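PDB 5X3I: 1,3-alpha-isomaltosidase from Kribbella flavida DSM 17836, which hydrolyses the alpha-1,3-glucosidic linkages of a cyclic tetrasaccharide derived from starch, releasing isomaltose inside the cell. Local coordinates for residues Arg175-Leu180 / Gly253-Val258; Asp323-Val328 / Leu625-Ala630; Ile394-Thr399 / Gly432-Gln437. The protein carries 1 engineered substitution. One frame throughout, in Å; residues are numbered along the deposited sequence.

Contact 1: residues Arg175-Leu180 / Gly253-Val258; sequences RFRLQL and GNELTV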
loop_
_atom_site.group_PDB
_atom_site.type_symbol
_atom_site.label_atom_id
_atom_site.label_comp_id
_atom_site.label_asym_id
_atom_site.label_seq_id
_atom_site.Cartn_x
_atom_site.Cartn_y
_atom_site.Cartn_z
ATOM N N ARG A 175 -24.076 -10.723 1.922
ATOM C CA ARG A 175 -24.093 -10.033 0.642
ATOM C C ARG A 175 -25.349 -9.172 0.514
ATOM O O ARG A 175 -26.413 -9.547 1.003
ATOM C CB ARG A 175 -24.004 -11.033 -0.504
ATOM C CG ARG A 175 -23.984 -10.405 -1.876
ATOM C CD ARG A 175 -23.295 -11.304 -2.888
ATOM N NE ARG A 175 -24.131 -12.424 -3.300
ATOM C CZ ARG A 175 -23.691 -13.454 -4.014
ATOM N NH1 ARG A 175 -22.419 -13.518 -4.381
ATOM N NH2 ARG A 175 -24.522 -14.428 -4.356
ATOM N N PHE A 176 -25.224 -8.017 -0.131
ATOM C CA PHE A 176 -26.359 -7.126 -0.310
ATOM C C PHE A 176 -26.130 -6.134 -1.436
ATOM O O PHE A 176 -25.053 -6.078 -2.025
ATOM C CB PHE A 176 -26.663 -6.378 0.990
ATOM C CG PHE A 176 -25.534 -5.506 1.481
ATOM C CD1 PHE A 176 -24.559 -6.019 2.317
ATOM C CD2 PHE A 176 -25.461 -4.172 1.118
ATOM C CE1 PHE A 176 -23.521 -5.219 2.777
ATOM C CE2 PHE A 176 -24.428 -3.369 1.573
ATOM C CZ PHE A 176 -23.455 -3.899 2.402
ATOM N N ARG A 177 -27.145 -5.330 -1.713
ATOM C CA ARG A 177 -27.101 -4.417 -2.842
ATOM C C ARG A 177 -27.419 -3.006 -2.383
ATOM O O ARG A 177 -28.354 -2.787 -1.621
ATOM C CB ARG A 177 -28.083 -4.837 -3.938
ATOM C CG ARG A 177 -27.623 -5.985 -4.834
ATOM C CD ARG A 177 -27.879 -7.327 -4.190
ATOM N NE ARG A 177 -27.564 -8.441 -5.078
ATOM C CZ ARG A 177 -27.544 -9.713 -4.694
ATOM N NH1 ARG A 177 -27.241 -10.663 -5.567
ATOM N NH2 ARG A 177 -27.814 -10.036 -3.436
ATOM N N LEU A 178 -26.620 -2.052 -2.838
ATOM C CA LEU A 178 -26.913 -0.652 -2.590
ATOM C C LEU A 178 -27.477 -0.056 -3.860
ATOM O O LEU A 178 -26.927 -0.256 -4.934
ATOM C CB LEU A 178 -25.662 0.110 -2.140
ATOM C CG LEU A 178 -25.051 -0.280 -0.799
ATOM C CD1 LEU A 178 -23.742 0.458 -0.587
ATOM C CD2 LEU A 178 -26.009 0.021 0.333
ATOM N N GLN A 179 -28.575 0.676 -3.732
ATOM C CA GLN A 179 -29.243 1.258 -4.883
ATOM C C GLN A 179 -28.494 2.462 -5.444
ATOM O O GLN A 179 -28.193 3.405 -4.727
ATOM C CB GLN A 179 -30.671 1.663 -4.516
ATOM C CG GLN A 179 -31.739 1.001 -5.369
ATOM C CD GLN A 179 -31.872 -0.485 -5.085
ATOM O OE1 GLN A 179 -31.802 -0.915 -3.933
ATOM N NE2 GLN A 179 -32.058 -1.275 -6.135
ATOM N N LEU A 180 -28.233 2.425 -6.742
ATOM C CA LEU A 180 -27.561 3.505 -7.449
ATOM C C LEU A 180 -28.531 4.203 -8.389
ATOM O O LEU A 180 -29.500 3.603 -8.851
ATOM C CB LEU A 180 -26.370 2.979 -8.247
ATOM C CG LEU A 180 -25.342 2.142 -7.490
ATOM C CD1 LEU A 180 -24.185 1.769 -8.393
ATOM C CD2 LEU A 180 -24.863 2.878 -6.254
ATOM N N GLY A 253 -25.753 -2.234 -13.972
ATOM C CA GLY A 253 -27.028 -1.553 -13.933
ATOM C C GLY A 253 -27.087 -0.527 -12.819
ATOM O O GLY A 253 -26.161 0.250 -12.618
ATOM N N ASN A 254 -28.200 -0.530 -12.102
ATOM C CA ASN A 254 -28.464 0.420 -11.034
ATOM C C ASN A 254 -28.104 -0.078 -9.637
ATOM O O ASN A 254 -28.522 0.510 -8.649
ATOM C CB ASN A 254 -29.917 0.875 -11.092
ATOM C CG ASN A 254 -30.092 2.104 -11.965
ATOM O OD1 ASN A 254 -29.273 3.029 -11.925
ATOM N ND2 ASN A 254 -31.145 2.116 -12.775
ATOM N N GLU A 255 -27.434 -1.220 -9.547
ATOM C CA GLU A 255 -27.060 -1.744 -8.241
ATOM C C GLU A 255 -25.557 -1.950 -7.996
ATOM O O GLU A 255 -24.827 -2.418 -8.859
ATOM C CB GLU A 255 -27.783 -3.065 -8.005
ATOM C CG GLU A 255 -29.285 -2.920 -7.845
ATOM C CD GLU A 255 -29.931 -4.225 -7.458
ATOM O OE1 GLU A 255 -30.699 -4.244 -6.472
ATOM O OE2 GLU A 255 -29.656 -5.231 -8.141
ATOM N N LEU A 256 -25.118 -1.604 -6.792
ATOM C CA LEU A 256 -23.782 -1.956 -6.329
ATOM C C LEU A 256 -23.878 -3.136 -5.377
ATOM O O LEU A 256 -24.473 -3.032 -4.310
ATOM C CB LEU A 256 -23.099 -0.775 -5.633
ATOM C CG LEU A 256 -21.840 -1.122 -4.822
ATOM C CD1 LEU A 256 -20.717 -1.611 -5.721
ATOM C CD2 LEU A 256 -21.378 0.064 -3.985
ATOM N N THR A 257 -23.298 -4.261 -5.769
ATOM C CA THR A 257 -23.337 -5.451 -4.935
ATOM C C THR A 257 -22.137 -5.502 -3.997
ATOM O O THR A 257 -21.001 -5.411 -4.444
ATOM C CB THR A 257 -23.367 -6.739 -5.782
ATOM O OG1 THR A 257 -24.531 -6.745 -6.622
ATOM C CG2 THR A 257 -23.385 -7.954 -4.875
ATOM N N VAL A 258 -22.400 -5.663 -2.705
ATOM C CA VAL A 258 -21.355 -5.732 -1.687
ATOM C C VAL A 258 -21.353 -7.076 -0.967
ATOM O O VAL A 258 -22.356 -7.468 -0.377
ATOM C CB VAL A 258 -21.515 -4.609 -0.634
ATOM C CG1 VAL A 258 -20.407 -4.685 0.406
ATOM C CG2 VAL A 258 -21.520 -3.245 -1.299
#
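F176 pairs with V258 and L178 with L256 across two antiparallel strands of the galactose mutarotase-like beta-sandwich domain of this GH31 enzyme. Both are hydrogen-bonded pairs, and each is closed by two backbone bonds. V258 N to F176 O measures 2.8 Å and is nearly straight at 172°. Beyond the strand end, L180 N still reaches N254 O at 2.7 Å.

F176, L178, L256 and V258 share the buried face. F176 CG lies between its backbone N and carbonyl carbon (chi1 61°), which lays the ring over V258. V258 CB then makes a CH-pi contact, 3.9 Å from the centroid of the F176 ring. L178 CD1 meets L256 CD2 at 4.2 Å. At the end of the pairing, L180 CD1 rests 3.9 Å from L256 CB. From the facing sheet, F239 packs on both L178 and L256, and L270 on L178 and F176.

R177, T257, Q179 and E255 occupy the other face. R177 bends at chi2, and its CG runs 3.7 Å from T257 OG1. Its guanidinium finds its partners on strand 159-167, where NH2 meets E163 and the carbonyl of G161. Q179 NE2 makes only a weak bond to E255 OE1, 3.3 Å long.

Contact 2: residues Asp323-Val328 / Leu625-Ala630; sequences DLAIPV and LFRRFA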
loop_
_atom_site.group_PDB
_atom_site.type_symbol
_atom_site.label_atom_id
_atom_site.label_comp_id
_atom_site.label_asym_id
_atom_site.label_seq_id
_atom_site.Cartn_x
_atom_site.Cartn_y
_atom_site.Cartn_z
ATOM N N ASP A 323 25.800 20.694 -5.165
ATOM C CA ASP A 323 26.648 21.314 -6.173
ATOM C C ASP A 323 25.869 21.675 -7.438
ATOM O O ASP A 323 26.219 22.627 -8.122
ATOM C CB ASP A 323 27.831 20.404 -6.500
ATOM C CG ASP A 323 28.766 20.227 -5.314
ATOM O OD1 ASP A 323 28.767 21.090 -4.424
ATOM O OD2 ASP A 323 29.476 19.218 -5.262
ATOM N N LEU A 324 24.789 20.946 -7.725
ATOM C CA LEU A 324 23.955 21.268 -8.882
ATOM C C LEU A 324 22.815 22.212 -8.507
ATOM O O LEU A 324 21.970 22.527 -9.328
ATOM C CB LEU A 324 23.403 19.994 -9.530
ATOM C CG LEU A 324 24.440 19.016 -10.092
ATOM C CD1 LEU A 324 23.785 17.755 -10.679
ATOM C CD2 LEU A 324 25.287 19.697 -11.142
ATOM N N ALA A 325 22.804 22.655 -7.254
ATOM C CA ALA A 325 21.805 23.591 -6.762
ATOM C C ALA A 325 20.368 23.083 -6.979
ATOM O O ALA A 325 19.483 23.854 -7.331
ATOM C CB ALA A 325 21.995 24.958 -7.413
ATOM N N ILE A 326 20.170 21.782 -6.786
ATOM C CA ILE A 326 18.841 21.181 -6.749
ATOM C C ILE A 326 18.459 20.947 -5.301
ATOM O O ILE A 326 18.986 20.045 -4.653
ATOM C CB ILE A 326 18.784 19.841 -7.506
ATOM C CG1 ILE A 326 19.269 20.015 -8.950
ATOM C CG2 ILE A 326 17.364 19.244 -7.436
ATOM C CD1 ILE A 326 19.678 18.705 -9.623
ATOM N N PRO A 327 17.535 21.759 -4.788
ATOM C CA PRO A 327 17.187 21.720 -3.365
ATOM C C PRO A 327 16.577 20.376 -2.994
ATOM O O PRO A 327 15.780 19.863 -3.759
ATOM C CB PRO A 327 16.159 22.842 -3.213
ATOM C CG PRO A 327 16.265 23.663 -4.432
ATOM C CD PRO A 327 16.778 22.783 -5.521
ATOM N N VAL A 328 16.973 19.813 -1.862
ATOM C CA VAL A 328 16.376 18.589 -1.379
ATOM C C VAL A 328 16.091 18.738 0.113
ATOM O O VAL A 328 16.922 19.246 0.855
ATOM C CB VAL A 328 17.283 17.367 -1.654
ATOM C CG1 VAL A 328 18.711 17.635 -1.173
ATOM C CG2 VAL A 328 16.716 16.133 -1.004
ATOM N N LEU A 625 15.829 21.712 -16.015
ATOM C CA LEU A 625 14.385 21.747 -15.876
ATOM C C LEU A 625 13.943 21.134 -14.545
ATOM O O LEU A 625 13.053 21.660 -13.891
ATOM C CB LEU A 625 13.707 21.045 -17.047
ATOM C CG LEU A 625 13.806 21.771 -18.392
ATOM C CD1 LEU A 625 12.918 21.089 -19.428
ATOM C CD2 LEU A 625 13.432 23.228 -18.247
ATOM N N PHE A 626 14.574 20.037 -14.138
ATOM C CA PHE A 626 14.259 19.459 -12.841
ATOM C C PHE A 626 14.544 20.488 -11.749
ATOM O O PHE A 626 13.739 20.669 -10.853
ATOM C CB PHE A 626 15.046 18.179 -12.583
ATOM C CG PHE A 626 14.598 17.429 -11.361
ATOM C CD1 PHE A 626 13.724 16.353 -11.473
ATOM C CD2 PHE A 626 15.044 17.795 -10.096
ATOM C CE1 PHE A 626 13.305 15.650 -10.359
ATOM C CE2 PHE A 626 14.631 17.098 -8.969
ATOM C CZ PHE A 626 13.755 16.018 -9.097
ATOM N N ARG A 627 15.685 21.167 -11.854
ATOM C CA ARG A 627 16.047 22.222 -10.909
ATOM C C ARG A 627 14.955 23.284 -10.828
ATOM O O ARG A 627 14.578 23.695 -9.736
ATOM C CB ARG A 627 17.391 22.860 -11.288
ATOM C CG ARG A 627 17.904 23.903 -10.296
ATOM C CD ARG A 627 19.415 24.172 -10.492
ATOM N NE ARG A 627 19.728 24.459 -11.884
ATOM C CZ ARG A 627 20.773 23.986 -12.553
ATOM N NH1 ARG A 627 21.665 23.204 -11.968
ATOM N NH2 ARG A 627 20.928 24.316 -13.825
ATOM N N ARG A 628 14.440 23.713 -11.975
ATOM C CA ARG A 628 13.333 24.671 -11.985
ATOM C C ARG A 628 12.129 24.151 -11.214
ATOM O O ARG A 628 11.546 24.863 -10.408
ATOM C CB ARG A 628 12.901 25.015 -13.407
ATOM C CG ARG A 628 13.836 25.934 -14.150
ATOM C CD ARG A 628 13.072 26.680 -15.235
ATOM N NE ARG A 628 13.794 26.724 -16.502
ATOM C CZ ARG A 628 13.239 27.071 -17.658
ATOM N NH1 ARG A 628 11.953 27.400 -17.706
ATOM N NH2 ARG A 628 13.965 27.083 -18.766
ATOM N N PHE A 629 11.764 22.901 -11.466
ATOM C CA PHE A 629 10.623 22.300 -10.789
ATOM C C PHE A 629 10.860 22.254 -9.284
ATOM O O PHE A 629 9.993 22.625 -8.506
ATOM C CB PHE A 629 10.352 20.891 -11.329
ATOM C CG PHE A 629 10.041 20.853 -12.805
ATOM C CD1 PHE A 629 9.354 21.883 -13.409
ATOM C CD2 PHE A 629 10.439 19.788 -13.579
ATOM C CE1 PHE A 629 9.076 21.848 -14.757
ATOM C CE2 PHE A 629 10.158 19.752 -14.929
ATOM C CZ PHE A 629 9.476 20.782 -15.511
ATOM N N ALA A 630 12.046 21.804 -8.891
ATOM C CA ALA A 630 12.387 21.676 -7.471
ATOM C C ALA A 630 12.438 23.039 -6.777
ATOM O O ALA A 630 12.032 23.175 -5.626
ATOM C CB ALA A 630 13.702 20.954 -7.312
#
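R627 NH1 donates to L324 O at 2.7 Å, with an N-H...O angle of 160°. The oxygen lies at the edge of the guanidinium, close to its plane, while the donor sits somewhat tilted from the carbonyl plane. The arginine gets there by a bent chain. Its CG leaves anti to the backbone N (chi1 -176°), and a turn at chi3 (51°) swings the head toward the loop. On the way R627 CD passes 3.2 Å from A325 O. One arginine therefore lies along two successive carbonyls.

A325 closes the preceding helix with positive phi, in a Schellman motif. After it, I326 and P327 touch helix 622-650. I326 CG2 meets the edge of the F626 ring, 3.8 Å from F626 CE2. I326 CG2 and P327 CD each lie 4.0 Å from A630 CB, consistent with a small residue at this point of the helix.

The loop links helix 311-323 to barrel strand 330-333. P610, at the start of helix 610-617, packs on both I326 and F626. Helix 576-586 flanks helix 622-650, touching F626 through A583 and F629 through L580.

Contact 3: residues Ile394-Thr399 / Gly432-Gln437; sequences IPLQKT and GWWFPQ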
loop_
_atom_site.group_PDB
_atom_site.type_symbol
_atom_site.label_atom_id
_atom_site.label_comp_id
_atom_site.label_asym_id
_atom_site.label_seq_id
_atom_site.Cartn_x
_atom_site.Cartn_y
_atom_site.Cartn_z
ATOM N N ILE A 394 11.176 -2.654 8.088
ATOM C CA ILE A 394 10.297 -3.740 7.685
ATOM C C ILE A 394 9.806 -4.434 8.963
ATOM O O ILE A 394 10.570 -4.595 9.899
ATOM C CB ILE A 394 11.039 -4.726 6.732
ATOM C CG1 ILE A 394 10.091 -5.787 6.162
ATOM C CG2 ILE A 394 12.238 -5.362 7.422
ATOM C CD1 ILE A 394 9.269 -5.302 4.990
ATOM N N PRO A 395 8.527 -4.849 9.012
ATOM C CA PRO A 395 8.052 -5.482 10.249
ATOM C C PRO A 395 8.262 -6.991 10.233
ATOM O O PRO A 395 7.287 -7.749 10.280
ATOM C CB PRO A 395 6.563 -5.142 10.257
ATOM C CG PRO A 395 6.210 -5.138 8.791
ATOM C CD PRO A 395 7.424 -4.601 8.068
ATOM N N LEU A 396 9.520 -7.402 10.143
ATOM C CA LEU A 396 9.897 -8.805 10.039
ATOM C C LEU A 396 11.204 -9.060 10.769
ATOM O O LEU A 396 12.130 -8.258 10.681
ATOM C CB LEU A 396 10.049 -9.221 8.577
ATOM C CG LEU A 396 8.788 -9.208 7.717
ATOM C CD1 LEU A 396 9.129 -9.430 6.247
ATOM C CD2 LEU A 396 7.823 -10.260 8.230
ATOM N N GLN A 397 11.267 -10.184 11.464
ATOM C CA GLN A 397 12.467 -10.622 12.141
ATOM C C GLN A 397 12.994 -11.898 11.493
ATOM O O GLN A 397 12.390 -12.957 11.635
ATOM C CB GLN A 397 12.184 -10.861 13.615
ATOM C CG GLN A 397 13.414 -11.123 14.448
ATOM C CD GLN A 397 14.231 -9.859 14.658
ATOM O OE1 GLN A 397 13.729 -8.763 14.477
ATOM N NE2 GLN A 397 15.492 -10.017 15.021
ATOM N N LYS A 398 14.126 -11.784 10.806
ATOM C CA LYS A 398 14.718 -12.901 10.080
ATOM C C LYS A 398 15.021 -14.075 10.998
ATOM O O LYS A 398 15.559 -13.904 12.088
ATOM C CB LYS A 398 15.996 -12.469 9.366
ATOM C CG LYS A 398 15.783 -11.508 8.213
ATOM C CD LYS A 398 17.062 -11.346 7.420
ATOM C CE LYS A 398 16.907 -10.335 6.310
ATOM N NZ LYS A 398 18.147 -10.180 5.521
ATOM N N THR A 399 14.581 -15.254 10.581
ATOM C CA THR A 399 14.871 -16.498 11.283
ATOM C C THR A 399 16.006 -17.341 10.691
ATOM O O THR A 399 16.359 -18.370 11.246
ATOM C CB THR A 399 13.622 -17.363 11.337
ATOM O OG1 THR A 399 13.131 -17.552 10.007
ATOM C CG2 THR A 399 12.567 -16.664 12.157
ATOM N N GLY A 432 6.084 -15.638 2.641
ATOM C CA GLY A 432 6.318 -14.725 1.578
ATOM C C GLY A 432 7.433 -15.316 0.843
ATOM O O GLY A 432 7.943 -16.340 1.249
ATOM N N TRP A 433 7.776 -14.653 -0.261
ATOM C CA TRP A 433 8.898 -15.019 -1.111
ATOM C C TRP A 433 10.269 -14.418 -0.803
ATOM O O TRP A 433 11.266 -15.117 -1.002
ATOM C CB TRP A 433 8.565 -14.865 -2.575
ATOM C CG TRP A 433 8.074 -16.089 -2.986
ATOM C CD1 TRP A 433 8.790 -17.195 -3.312
ATOM C CD2 TRP A 433 6.718 -16.475 -2.961
ATOM N NE1 TRP A 433 7.949 -18.226 -3.583
ATOM C CE2 TRP A 433 6.663 -17.805 -3.382
ATOM C CE3 TRP A 433 5.527 -15.799 -2.695
ATOM C CZ2 TRP A 433 5.465 -18.476 -3.521
ATOM C CZ3 TRP A 433 4.353 -16.470 -2.827
ATOM C CH2 TRP A 433 4.326 -17.788 -3.228
ATOM N N TRP A 434 10.316 -13.202 -0.257
ATOM C CA TRP A 434 11.627 -12.676 0.296
ATOM C C TRP A 434 11.575 -12.435 1.846
ATOM O O TRP A 434 10.555 -12.310 2.359
ATOM C CB TRP A 434 12.054 -11.462 -0.575
ATOM C CG TRP A 434 12.665 -10.163 -0.066
ATOM C CD1 TRP A 434 13.824 -9.608 -0.505
ATOM C CD2 TRP A 434 12.129 -9.236 0.880
ATOM N NE1 TRP A 434 14.052 -8.428 0.107
ATOM C CE2 TRP A 434 13.026 -8.167 0.962
ATOM C CE3 TRP A 434 10.996 -9.210 1.667
ATOM C CZ2 TRP A 434 12.832 -7.101 1.807
ATOM C CZ3 TRP A 434 10.810 -8.160 2.493
ATOM C CH2 TRP A 434 11.723 -7.110 2.556
ATOM N N PHE A 435 12.683 -12.410 2.556
ATOM C CA PHE A 435 12.711 -12.484 4.013
ATOM C C PHE A 435 11.995 -13.797 4.428
ATOM O O PHE A 435 11.002 -13.734 5.075
ATOM C CB PHE A 435 12.022 -11.265 4.672
ATOM C CG PHE A 435 12.933 -10.105 4.976
ATOM C CD1 PHE A 435 13.485 -9.372 3.970
ATOM C CD2 PHE A 435 13.232 -9.758 6.276
ATOM C CE1 PHE A 435 14.312 -8.319 4.221
ATOM C CE2 PHE A 435 14.022 -8.696 6.546
ATOM C CZ PHE A 435 14.572 -7.972 5.515
ATOM N N PRO A 436 12.498 -14.963 3.994
ATOM C CA PRO A 436 11.739 -16.209 4.107
ATOM C C PRO A 436 11.587 -16.672 5.542
ATOM O O PRO A 436 12.570 -16.715 6.276
ATOM C CB PRO A 436 12.586 -17.203 3.318
ATOM C CG PRO A 436 13.985 -16.711 3.519
ATOM C CD PRO A 436 13.880 -15.205 3.537
ATOM N N GLN A 437 10.370 -17.035 5.922
ATOM C CA GLN A 437 10.108 -17.579 7.246
ATOM C C GLN A 437 10.412 -16.596 8.370
ATOM O O GLN A 437 10.592 -17.006 9.511
ATOM C CB GLN A 437 10.931 -18.850 7.461
ATOM C CG GLN A 437 10.771 -19.874 6.366
ATOM C CD GLN A 437 9.492 -20.641 6.514
ATOM O OE1 GLN A 437 9.387 -21.522 7.366
ATOM N NE2 GLN A 437 8.496 -20.301 5.701
HETATM O O HOH W 1 14.937 -15.123 7.462
#
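K398 lies across one face of the F435 ring. Its chain is extended beyond CG, and this carries K398 CE to 3.6 Å from the centroid of the F435 ring, a CH-pi contact. K398 NZ follows at 4.5 Å from the F435 centroid, 23° off the ring normal, and makes a cation-pi interaction. The ammonium is also bonded to the carbonyl of E339, so the ring shares it with a backbone acceptor.

Apolar contacts bring in I394 and L396. I394 CG2 lies 3.9 Å from F435 CE2. I394 CD1 meets the edge of the W434 indole, 3.9 Å from W434 CH2. L396 CD1 packs on F435 CB at 3.8 Å. Replacing F435 by alanine is likely to cost K398 its cation-pi and CH-pi partner and to open a gap beside I394 and L396.

The loop 394-399 follows strand 388-393 of the TIM barrel, at the C-terminal end of the strand, where the active site lies in this fold. The I394 side chain is about 5 Å from that of A471, an engineered alanine at the position of the inferred nucleophile. H475 touches both I394 and L396.

T399 and Q437, at the ends of the two segments, are joined by a polar bond. T399 OG1 donates to Q437 O at 2.6 Å, from well above the carbonyl plane (67° out of it). R429 NE bonds the same oxygen. A water donates to P436 O at 3.1 Å and takes a weak bond from T399 N.

In the fold
Contact 1 comes first along the chain, in the galactose mutarotase-like beta-sandwich domain. Its centre is about 50 Å from that of contact 2 and 40 Å from that of contact 3. The other two belong to the TIM-barrel domain, with centres about 38 Å apart. Residues 323-328 come first there, then both segments of contact 3, and finally 625-630. Contact 2 therefore spans most of the barrel sequence, and contact 3 falls within that span. The two mark opposite ends of neighbouring strands: 323-328 leads into strand 330-333, while 394-399 leaves strand 388-393. Contact 3 is near the active site. Contact 1, a strand pairing, and contact 2, a loop-to-helix contact, lie away from it.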